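Local structure of hydroxyethylphosphonate dioxygenase (Streptomyces albus, 6B9R) at residues L150-T155 with S181-P186. The protein probably catalyses the iron-dependent, oxygen-consuming conversion of 2-hydroxyethylphosphonate to hydroxymethylphosphonate. Sequence-based numbering, arbitrary orientation.
Sequences LLYQFT and SVWGLP. With FE (Fe (III) ion), chain E; 2HE ((2-hydroxyethyl)phosphonic acid), chain F.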
loop_
_atom_site.group_PDB
_atom_site.type_symbol
_atom_site.label_atom_id
_atom_site.label_comp_id
_atom_site.label_asym_id
_atom_site.label_seq_id
_atom_site.Cartn_x
_atom_site.Cartn_y
_atom_site.Cartn_z
ATOM N N LEU A 150 -11.743 13.803 1.554
ATOM C CA LEU A 150 -11.129 12.565 1.077
ATOM C C LEU A 150 -11.187 11.465 2.131
ATOM O O LEU A 150 -11.430 10.300 1.803
ATOM C CB LEU A 150 -9.679 12.809 0.649
ATOM C CG LEU A 150 -8.917 11.525 0.280
ATOM C CD1 LEU A 150 -9.642 10.709 -0.800
ATOM C CD2 LEU A 150 -7.484 11.824 -0.141
ATOM N N LEU A 151 -10.982 11.810 3.396
ATOM C CA LEU A 151 -10.825 10.777 4.412
ATOM C C LEU A 151 -12.139 10.043 4.661
ATOM O O LEU A 151 -13.218 10.642 4.650
ATOM C CB LEU A 151 -10.302 11.379 5.716
ATOM C CG LEU A 151 -8.858 11.898 5.651
ATOM C CD1 LEU A 151 -8.293 12.155 7.057
ATOM C CD2 LEU A 151 -7.993 10.898 4.901
ATOM N N TYR A 152 -12.038 8.728 4.855
ATOM C CA TYR A 152 -13.160 7.953 5.369
ATOM C C TYR A 152 -13.576 8.494 6.731
ATOM O O TYR A 152 -12.762 9.053 7.466
ATOM C CB TYR A 152 -12.766 6.483 5.511
ATOM C CG TYR A 152 -12.452 5.804 4.199
ATOM C CD1 TYR A 152 -11.208 5.957 3.587
ATOM C CD2 TYR A 152 -13.398 4.995 3.579
ATOM C CE1 TYR A 152 -10.930 5.333 2.379
ATOM C CE2 TYR A 152 -13.127 4.360 2.382
ATOM C CZ TYR A 152 -11.895 4.526 1.791
ATOM O OH TYR A 152 -11.642 3.892 0.605
ATOM N N GLN A 153 -14.847 8.329 7.089
ATOM C CA GLN A 153 -15.242 8.764 8.423
ATOM C C GLN A 153 -15.989 7.676 9.172
ATOM O O GLN A 153 -16.906 7.052 8.634
ATOM C CB GLN A 153 -16.096 10.025 8.383
ATOM C CG GLN A 153 -16.239 10.665 9.751
ATOM C CD GLN A 153 -16.792 12.074 9.662
ATOM O OE1 GLN A 153 -16.314 12.882 8.881
ATOM N NE2 GLN A 153 -17.813 12.367 10.456
ATOM N N PHE A 154 -15.573 7.452 10.408
ATOM C CA PHE A 154 -16.351 6.736 11.404
ATOM C C PHE A 154 -16.805 7.758 12.428
ATOM O O PHE A 154 -15.975 8.475 12.999
ATOM C CB PHE A 154 -15.532 5.642 12.095
ATOM C CG PHE A 154 -16.202 5.121 13.314
ATOM C CD1 PHE A 154 -17.218 4.184 13.213
ATOM C CD2 PHE A 154 -15.877 5.615 14.561
ATOM C CE1 PHE A 154 -17.880 3.732 14.344
ATOM C CE2 PHE A 154 -16.549 5.172 15.699
ATOM C CZ PHE A 154 -17.548 4.219 15.586
ATOM N N THR A 155 -18.108 7.820 12.675
ATOM C CA THR A 155 -18.659 8.798 13.593
ATOM C C THR A 155 -19.429 8.086 14.690
ATOM O O THR A 155 -20.252 7.211 14.405
ATOM C CB THR A 155 -19.568 9.784 12.861
ATOM O OG1 THR A 155 -18.818 10.429 11.819
ATOM C CG2 THR A 155 -20.070 10.836 13.823
ATOM N N SER A 181 -23.828 5.041 15.490
ATOM C CA SER A 181 -22.585 5.292 14.767
ATOM C C SER A 181 -22.816 5.109 13.275
ATOM O O SER A 181 -23.771 4.461 12.847
ATOM C CB SER A 181 -21.464 4.375 15.266
ATOM O OG SER A 181 -21.785 3.009 15.052
ATOM N N VAL A 182 -21.911 5.674 12.479
ATOM C CA VAL A 182 -22.022 5.571 11.032
ATOM C C VAL A 182 -20.614 5.529 10.461
ATOM O O VAL A 182 -19.676 6.080 11.043
ATOM C CB VAL A 182 -22.837 6.743 10.447
ATOM C CG1 VAL A 182 -22.191 8.066 10.806
ATOM C CG2 VAL A 182 -23.027 6.594 8.923
ATOM N N TRP A 183 -20.470 4.821 9.347
ATOM C CA TRP A 183 -19.219 4.732 8.603
ATOM C C TRP A 183 -19.497 5.222 7.187
ATOM O O TRP A 183 -20.523 4.874 6.602
ATOM C CB TRP A 183 -18.685 3.282 8.599
ATOM C CG TRP A 183 -17.346 3.091 7.909
ATOM C CD1 TRP A 183 -16.104 3.073 8.498
ATOM C CD2 TRP A 183 -17.130 2.867 6.513
ATOM N NE1 TRP A 183 -15.132 2.851 7.546
ATOM C CE2 TRP A 183 -15.735 2.730 6.320
ATOM C CE3 TRP A 183 -17.980 2.773 5.403
ATOM C CZ2 TRP A 183 -15.179 2.500 5.068
ATOM C CZ3 TRP A 183 -17.427 2.548 4.159
ATOM C CH2 TRP A 183 -16.040 2.409 3.998
ATOM N N GLY A 184 -18.603 6.037 6.636
ATOM C CA GLY A 184 -18.909 6.767 5.417
ATOM C C GLY A 184 -17.721 6.852 4.478
ATOM O O GLY A 184 -16.563 6.883 4.898
ATOM N N LEU A 185 -18.034 6.924 3.180
ATOM C CA LEU A 185 -17.074 6.843 2.091
ATOM C C LEU A 185 -16.445 8.198 1.814
ATOM O O LEU A 185 -16.984 9.240 2.200
ATOM C CB LEU A 185 -17.767 6.323 0.833
ATOM C CG LEU A 185 -18.121 4.841 0.865
ATOM C CD1 LEU A 185 -18.962 4.472 -0.367
ATOM C CD2 LEU A 185 -16.852 4.007 0.937
ATOM N N PRO A 186 -15.295 8.206 1.137
ATOM C CA PRO A 186 -14.656 9.474 0.762
ATOM C C PRO A 186 -15.585 10.385 -0.036
ATOM O O PRO A 186 -16.373 9.928 -0.865
ATOM C CB PRO A 186 -13.462 9.021 -0.091
ATOM C CG PRO A 186 -13.127 7.664 0.412
ATOM C CD PRO A 186 -14.473 7.040 0.764
HETATM FE FE FE E . -16.653 14.832 8.091
HETATM O O3 2HE F . -16.535 17.288 8.216
HETATM P P 2HE F . -17.125 18.479 8.883
HETATM O O1 2HE F . -18.015 19.321 7.840
HETATM O O2 2HE F . -15.980 19.432 9.512
HETATM C CA 2HE F . -18.175 17.822 10.199
HETATM C CB 2HE F . -17.443 16.629 10.807
HETATM O O4 2HE F . -17.551 15.463 9.974
HETATM O O HOH W 1 -16.003 10.789 4.172
HETATM O O HOH W 2 -14.844 15.069 9.879
#
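Gln-153 and Gly-184 form an antiparallel hydrogen-bonded pair. Gln-153 N donates to Gly-184 O at 3.1 Å, and Gly-184 N donates back to Gln-153 O at 2.8 Å. Thr-155 and Val-182 form the next such pair, so both amides and both carbonyls of each pair are satisfied across the strands. Beyond the strand end, one water lies within hydrogen-bonding distance of both the Leu-151 and Leu-185 carbonyl oxygens.

The Gln-153 side chain is extended, with CG anti to the backbone N (chi1 -167°), and leads away from strand 181-184. Its OE1 binds the iron at 2.1 Å. Its NE2 donates to Thr-155 OG1 at 2.6 Å, in the amide plane, and to substrate O4 at 3.1 Å. These bonds fix the amide flip and leave OE1 for the metal.

Tyr-152 and Trp-183 lie on the other side of the sheet, with Tyr-152 CD2 3.4 Å from Trp-183 CZ2. Pro-186 CG sits over a face of the Tyr-152 ring in a CH-pi contact. An alanine at Tyr-152 would probably open a gap beside the Trp-183 indole and leave Pro-186 without its aromatic partner. Trp-183 NE1 is hydrogen-bonded to Tyr-208 OH.

His-149 and His-190 complete the protein ligands of the iron. This two-histidine, one-glutamine site on a cupin-type beta-sheet fits a mononuclear non-haem iron dioxygenase.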